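Local coordinates for nuclear inclusion protein A (Tobacco vein mottling virus, PDB 3MMG) that probably cleaves the viral polyprotein as a 3C-type cysteine protease with a two-barrel, chymotrypsin-like fold, at residues A[77-82]-A[180-186]. The protein carries 3 engineered substitutions. Numbering follows the deposited sequence.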
loop_
_atom_site.group_PDB
_atom_site.type_symbol
_atom_site.label_atom_id
_atom_site.label_comp_id
_atom_site.label_asym_id
_atom_site.label_seq_id
_atom_site.Cartn_x
_atom_site.Cartn_y
_atom_site.Cartn_z
ATOM N N VAL A 77 3.296 -8.067 -7.670
ATOM C CA VAL A 77 4.752 -7.989 -7.551
ATOM C C VAL A 77 5.094 -9.312 -6.867
ATOM O O VAL A 77 4.958 -9.430 -5.669
ATOM C CB VAL A 77 5.201 -6.806 -6.644
ATOM C CG1 VAL A 77 6.734 -6.740 -6.586
ATOM C CG2 VAL A 77 4.622 -5.452 -7.135
ATOM N N GLU A 78 5.466 -10.335 -7.641
ATOM C CA GLU A 78 5.551 -11.677 -7.080
ATOM C C GLU A 78 6.592 -11.763 -5.948
ATOM O O GLU A 78 7.685 -11.203 -6.060
ATOM C CB GLU A 78 5.834 -12.717 -8.186
ATOM C CG GLU A 78 4.667 -12.921 -9.172
ATOM C CD GLU A 78 3.455 -13.711 -8.616
ATOM O OE1 GLU A 78 3.311 -13.907 -7.382
ATOM O OE2 GLU A 78 2.608 -14.122 -9.439
ATOM N N GLY A 79 6.238 -12.452 -4.863
ATOM C CA GLY A 79 7.145 -12.597 -3.731
ATOM C C GLY A 79 6.930 -11.568 -2.617
ATOM O O GLY A 79 7.524 -11.677 -1.546
ATOM N N ARG A 80 6.068 -10.576 -2.847
ATOM C CA ARG A 80 5.792 -9.604 -1.783
ATOM C C ARG A 80 4.340 -9.153 -1.769
ATOM O O ARG A 80 3.608 -9.401 -2.730
ATOM C CB ARG A 80 6.740 -8.417 -1.853
ATOM C CG ARG A 80 6.441 -7.476 -3.014
ATOM C CD ARG A 80 7.535 -6.417 -3.157
ATOM N NE ARG A 80 8.757 -7.033 -3.693
ATOM C CZ ARG A 80 9.954 -6.452 -3.751
ATOM N NH1 ARG A 80 10.133 -5.201 -3.305
ATOM N NH2 ARG A 80 10.988 -7.127 -4.271
ATOM N N ASP A 81 3.940 -8.493 -0.681
ATOM C CA ASP A 81 2.528 -8.162 -0.443
ATOM C C ASP A 81 2.095 -6.874 -1.145
ATOM O O ASP A 81 1.519 -5.996 -0.500
ATOM C CB ASP A 81 2.264 -8.084 1.064
ATOM C CG ASP A 81 0.785 -7.933 1.397
ATOM O OD1 ASP A 81 -0.066 -8.390 0.584
ATOM O OD2 ASP A 81 0.497 -7.368 2.465
ATOM N N ILE A 82 2.389 -6.776 -2.444
ATOM C CA ILE A 82 1.946 -5.677 -3.321
ATOM C C ILE A 82 1.305 -6.214 -4.611
ATOM O O ILE A 82 1.781 -7.186 -5.214
ATOM C CB ILE A 82 3.107 -4.716 -3.687
ATOM C CG1 ILE A 82 3.792 -4.193 -2.402
ATOM C CG2 ILE A 82 2.573 -3.524 -4.555
ATOM C CD1 ILE A 82 4.995 -3.257 -2.645
ATOM N N VAL A 180 5.867 -3.237 3.518
ATOM C CA VAL A 180 6.456 -3.986 2.382
ATOM C C VAL A 180 7.026 -2.958 1.423
ATOM O O VAL A 180 6.328 -2.012 1.071
ATOM C CB VAL A 180 5.437 -4.908 1.633
ATOM C CG1 VAL A 180 4.115 -4.144 1.310
ATOM C CG2 VAL A 180 6.069 -5.535 0.367
ATOM N N GLU A 181 8.283 -3.152 1.011
ATOM C CA GLU A 181 8.973 -2.183 0.170
ATOM C C GLU A 181 8.599 -2.335 -1.288
ATOM O O GLU A 181 8.348 -3.444 -1.753
ATOM C CB GLU A 181 10.497 -2.349 0.309
ATOM C CG GLU A 181 10.990 -3.725 -0.134
ATOM C CD GLU A 181 12.434 -3.743 -0.595
ATOM O OE1 GLU A 181 13.327 -3.387 0.182
ATOM O OE2 GLU A 181 12.670 -4.140 -1.749
ATOM N N PHE A 182 8.590 -1.213 -2.006
ATOM C CA PHE A 182 8.577 -1.245 -3.466
ATOM C C PHE A 182 9.905 -1.753 -3.981
ATOM O O PHE A 182 10.941 -1.515 -3.352
ATOM C CB PHE A 182 8.241 0.143 -4.039
ATOM C CG PHE A 182 6.800 0.476 -3.844
ATOM C CD1 PHE A 182 6.389 1.189 -2.718
ATOM C CD2 PHE A 182 5.840 -0.064 -4.687
ATOM C CE1 PHE A 182 5.048 1.426 -2.472
ATOM C CE2 PHE A 182 4.468 0.164 -4.446
ATOM C CZ PHE A 182 4.077 0.900 -3.331
ATOM N N PRO A 183 9.881 -2.461 -5.115
ATOM C CA PRO A 183 11.104 -2.898 -5.766
ATOM C C PRO A 183 11.738 -1.783 -6.611
ATOM O O PRO A 183 11.136 -0.728 -6.833
ATOM C CB PRO A 183 10.604 -4.015 -6.680
ATOM C CG PRO A 183 9.251 -3.537 -7.105
ATOM C CD PRO A 183 8.681 -2.949 -5.827
ATOM N N GLU A 184 12.966 -2.030 -7.065
ATOM C CA GLU A 184 13.666 -1.128 -7.971
ATOM C C GLU A 184 12.869 -0.993 -9.266
ATOM O O GLU A 184 12.261 -1.967 -9.712
ATOM C CB GLU A 184 15.035 -1.717 -8.308
ATOM C CG GLU A 184 16.077 -0.706 -8.803
ATOM C CD GLU A 184 17.413 -1.367 -9.180
ATOM O OE1 GLU A 184 17.586 -2.592 -8.956
ATOM O OE2 GLU A 184 18.292 -0.657 -9.717
ATOM N N LYS A 185 12.884 0.211 -9.845
ATOM C CA LYS A 185 12.268 0.503 -11.154
ATOM C C LYS A 185 10.797 0.086 -11.192
ATOM O O LYS A 185 10.307 -0.479 -12.188
ATOM C CB LYS A 185 13.073 -0.188 -12.262
ATOM C CG LYS A 185 14.467 0.394 -12.387
ATOM C CD LYS A 185 15.301 -0.313 -13.423
ATOM C CE LYS A 185 16.709 0.273 -13.431
ATOM N NZ LYS A 185 17.682 -0.665 -14.079
ATOM N N PHE A 186 10.095 0.366 -10.095
ATOM C CA PHE A 186 8.727 -0.085 -9.941
ATOM C C PHE A 186 7.785 0.454 -11.029
ATOM O O PHE A 186 7.055 -0.326 -11.649
ATOM C CB PHE A 186 8.194 0.291 -8.545
ATOM C CG PHE A 186 6.733 0.007 -8.364
ATOM C CD1 PHE A 186 6.260 -1.302 -8.388
ATOM C CD2 PHE A 186 5.823 1.056 -8.161
ATOM C CE1 PHE A 186 4.895 -1.562 -8.218
ATOM C CE2 PHE A 186 4.472 0.798 -7.988
ATOM C CZ PHE A 186 4.007 -0.504 -8.018
HETATM O O HOH W 1 13.523 -5.995 -4.350
#
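Two barrels of a chymotrypsin-like protease meet where loop 77-82 packs on the end of strand 177-181 and the chain running into helix 186-192. Val-180 is the first bump: its CG2 lies 3.7 Å from CB of Arg-80 and its CG1 3.7 Å from CG1 of Ile-82, filling the hollow between them. Ile-82 pushes CD1 over the face of the Phe-182 ring, 4.1 Å from its centroid, a CH-pi contact. Val-77 rests its two methyls on Pro-183 (CG1 to CG, 4.1 Å) and on the ring edge of Phe-186 (CG2 to CE1, 4.0 Å). Arg-80 reaches across with Pro-183 CB over one guanidinium face; its NH1 donates to Glu-181 O at 2.9 Å and, weakly, to Glu-181 OE2 at 3.2 Å, within a salt bridge. Trp-140 and Gln-102 also hydrogen-bond to that carboxylate. Beside Asp-81, whose OD2 is hydrogen-bonded to His-46 ND1 and Ser-168 OG as expected of a catalytic-triad acid, apolar packing joins the barrels, pinned by an arginine-to-backbone hydrogen bond and reinforced by a weak salt bridge.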